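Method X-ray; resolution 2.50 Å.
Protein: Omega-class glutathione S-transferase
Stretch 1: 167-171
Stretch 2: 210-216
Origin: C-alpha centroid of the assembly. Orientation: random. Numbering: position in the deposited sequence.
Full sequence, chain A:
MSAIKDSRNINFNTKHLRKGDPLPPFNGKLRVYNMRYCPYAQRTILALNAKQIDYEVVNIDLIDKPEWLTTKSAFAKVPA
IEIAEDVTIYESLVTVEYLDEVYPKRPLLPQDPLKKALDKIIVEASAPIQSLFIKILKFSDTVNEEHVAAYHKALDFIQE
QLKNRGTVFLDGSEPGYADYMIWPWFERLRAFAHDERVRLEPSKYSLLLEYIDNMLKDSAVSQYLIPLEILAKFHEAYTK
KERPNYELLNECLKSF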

# COMPACT_ATOMS: atom_id res chain seq x y z
N THR A 167 -12.27 17.23 -7.85
CA THR A 167 -11.30 16.80 -8.86
C THR A 167 -11.36 15.29 -9.13
O THR A 167 -12.12 14.56 -8.47
CB THR A 167 -9.86 17.29 -8.55
OG1 THR A 167 -9.45 16.85 -7.26
CG2 THR A 167 -9.80 18.83 -8.59
N VAL A 168 -10.59 14.84 -10.10
CA VAL A 168 -10.58 13.42 -10.45
C VAL A 168 -10.04 12.64 -9.26
O VAL A 168 -10.58 11.58 -8.89
CB VAL A 168 -9.71 13.15 -11.70
CG1 VAL A 168 -9.61 11.64 -12.00
CG2 VAL A 168 -10.28 13.92 -12.91
N PHE A 169 -8.97 13.17 -8.67
CA PHE A 169 -8.28 12.50 -7.57
C PHE A 169 -8.25 13.41 -6.35
O PHE A 169 -8.42 14.63 -6.46
CB PHE A 169 -6.85 12.14 -7.97
CG PHE A 169 -6.77 11.18 -9.13
CD1 PHE A 169 -7.21 9.87 -9.00
CD2 PHE A 169 -6.23 11.59 -10.36
CE1 PHE A 169 -7.14 8.98 -10.07
CE2 PHE A 169 -6.16 10.70 -11.44
CZ PHE A 169 -6.61 9.39 -11.30
N LEU A 170 -8.02 12.82 -5.18
CA LEU A 170 -7.93 13.61 -3.97
C LEU A 170 -6.92 14.76 -4.13
O LEU A 170 -7.17 15.89 -3.70
CB LEU A 170 -7.56 12.72 -2.79
CG LEU A 170 -8.66 11.75 -2.36
CD1 LEU A 170 -8.09 10.66 -1.38
CD2 LEU A 170 -9.86 12.50 -1.75
N ASP A 171 -5.79 14.48 -4.76
CA ASP A 171 -4.76 15.51 -4.86
C ASP A 171 -4.80 16.37 -6.13
O ASP A 171 -3.96 17.26 -6.29
CB ASP A 171 -3.36 14.90 -4.63
CG ASP A 171 -3.10 14.63 -3.15
OD1 ASP A 171 -3.22 15.59 -2.35
OD2 ASP A 171 -2.81 13.47 -2.77
N GLU A 210 -16.14 5.09 -9.00
CA GLU A 210 -15.59 5.73 -10.19
C GLU A 210 -14.11 6.11 -9.99
O GLU A 210 -13.25 5.87 -10.86
CB GLU A 210 -16.40 6.98 -10.53
CG GLU A 210 -15.95 7.74 -11.78
CD GLU A 210 -16.71 9.07 -11.92
OE1 GLU A 210 -16.38 9.85 -12.86
OE2 GLU A 210 -17.63 9.33 -11.09
N TYR A 211 -13.81 6.69 -8.83
CA TYR A 211 -12.45 7.06 -8.45
C TYR A 211 -11.55 5.82 -8.45
O TYR A 211 -10.43 5.87 -8.93
CB TYR A 211 -12.50 7.75 -7.09
CG TYR A 211 -11.20 7.84 -6.32
CD1 TYR A 211 -10.26 8.83 -6.62
CD2 TYR A 211 -10.94 6.98 -5.26
CE1 TYR A 211 -9.07 8.94 -5.89
CE2 TYR A 211 -9.75 7.07 -4.53
CZ TYR A 211 -8.82 8.06 -4.85
OH TYR A 211 -7.66 8.15 -4.13
N ILE A 212 -12.04 4.70 -7.93
CA ILE A 212 -11.24 3.49 -7.93
C ILE A 212 -10.90 3.06 -9.36
O ILE A 212 -9.73 2.75 -9.65
CB ILE A 212 -11.88 2.37 -7.10
CG1 ILE A 212 -11.77 2.74 -5.61
CG2 ILE A 212 -11.19 1.01 -7.35
CD1 ILE A 212 -12.76 2.02 -4.71
N ASP A 213 -11.89 3.06 -10.26
CA ASP A 213 -11.62 2.78 -11.68
C ASP A 213 -10.54 3.67 -12.27
O ASP A 213 -9.69 3.19 -13.03
CB ASP A 213 -12.89 2.94 -12.53
CG ASP A 213 -13.90 1.86 -12.26
OD1 ASP A 213 -13.51 0.76 -11.79
OD2 ASP A 213 -15.10 2.12 -12.52
N ASN A 214 -10.60 4.98 -11.97
CA ASN A 214 -9.59 5.89 -12.49
C ASN A 214 -8.21 5.58 -11.89
O ASN A 214 -7.20 5.62 -12.59
CB ASN A 214 -9.98 7.35 -12.24
CG ASN A 214 -11.19 7.77 -13.08
OD1 ASN A 214 -11.31 7.40 -14.25
ND2 ASN A 214 -12.10 8.55 -12.48
N MET A 215 -8.17 5.22 -10.62
CA MET A 215 -6.88 4.94 -10.00
C MET A 215 -6.15 3.75 -10.68
O MET A 215 -4.93 3.79 -10.93
CB MET A 215 -7.03 4.74 -8.49
CG MET A 215 -7.11 6.07 -7.69
SD MET A 215 -5.56 7.02 -7.59
CE MET A 215 -4.61 5.94 -6.48
N LEU A 216 -6.93 2.72 -11.01
CA LEU A 216 -6.43 1.53 -11.70
C LEU A 216 -5.70 1.89 -12.97
O LEU A 216 -4.83 1.15 -13.43
CB LEU A 216 -7.60 0.61 -12.04
CG LEU A 216 -8.19 -0.10 -10.83
CD1 LEU A 216 -9.48 -0.82 -11.20
CD2 LEU A 216 -7.17 -1.06 -10.21
O HOH W 1 -12.59 10.20 -10.02

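Loops often pack against helices without a single direct hydrogen bond between them, relying on one well-placed aromatic side chain and a few apolar neighbours, with water serving polar groups. The segment 167-171 of this omega-class glutathione S-transferase, packed against the helical residues 210-216, is a compact example. The two touching surfaces bury 269 Å² in all.

The loop begins with a residue that makes no contact with the helix. T167 instead braces its own segment: its OG1 donates a hydrogen bond to the carbonyl O of F169, 2.6 Å away.

V168, itself exposed, is the first to reach the helix. Its CG1 lies 4.0 Å from ND2 of N214, while its carbonyl O sits 3.6 Å from CD1 of Y211, near the plane of the tyrosine ring and at its edge. The same carbonyl accepts a hydrogen bond from a water at 2.7 Å (V168 O to water O), and that water accepts one from N214 ND2 at 3.0 Å. Asparagine suits this position: its CA-to-CB bond points toward the loop, and its ND2 supplies a donor to the water, which links the V168 carbonyl to the helix side chain.

F169 is buried, with 75 Å² covered by the helix, the largest share of any residue here. Its CA-to-CB bond runs sideways, yet with chi1 in the m well the ring extends nearer to the helix, where a broad apolar ring can meet Y211, N214 and M215 at once. CD1 of F169 approaches CE1 of Y211 to 3.7 Å, the tyrosine atom lying at the edge of the phenylalanine ring. CE1 of F169 lies 3.9 Å from CB of N214 and 3.5 Å from SD of M215. M215 SD stands 4.3 Å from the centroid of the F169 ring, 51° off its normal, an oblique sulfur-aromatic contact that suits a buried thioether. The helix presents Y211 and M215 together because they are four residues apart, joined by the backbone hydrogen bond from M215 N to Y211 O (2.9 Å).

L170, buried and apolar, completes the packing. Its CD1 lies 3.7 Å from OH of Y211 and 4.4 Å from CZ of Y211, so the leucine packs against the far end of the tyrosine side chain. The hydroxyl is not left unsatisfied by this apolar neighbour, since it is hydrogen-bonded elsewhere in the structure. With D171 the contact ends: D171 OD2 stays 7.3 Å from Y211 OH.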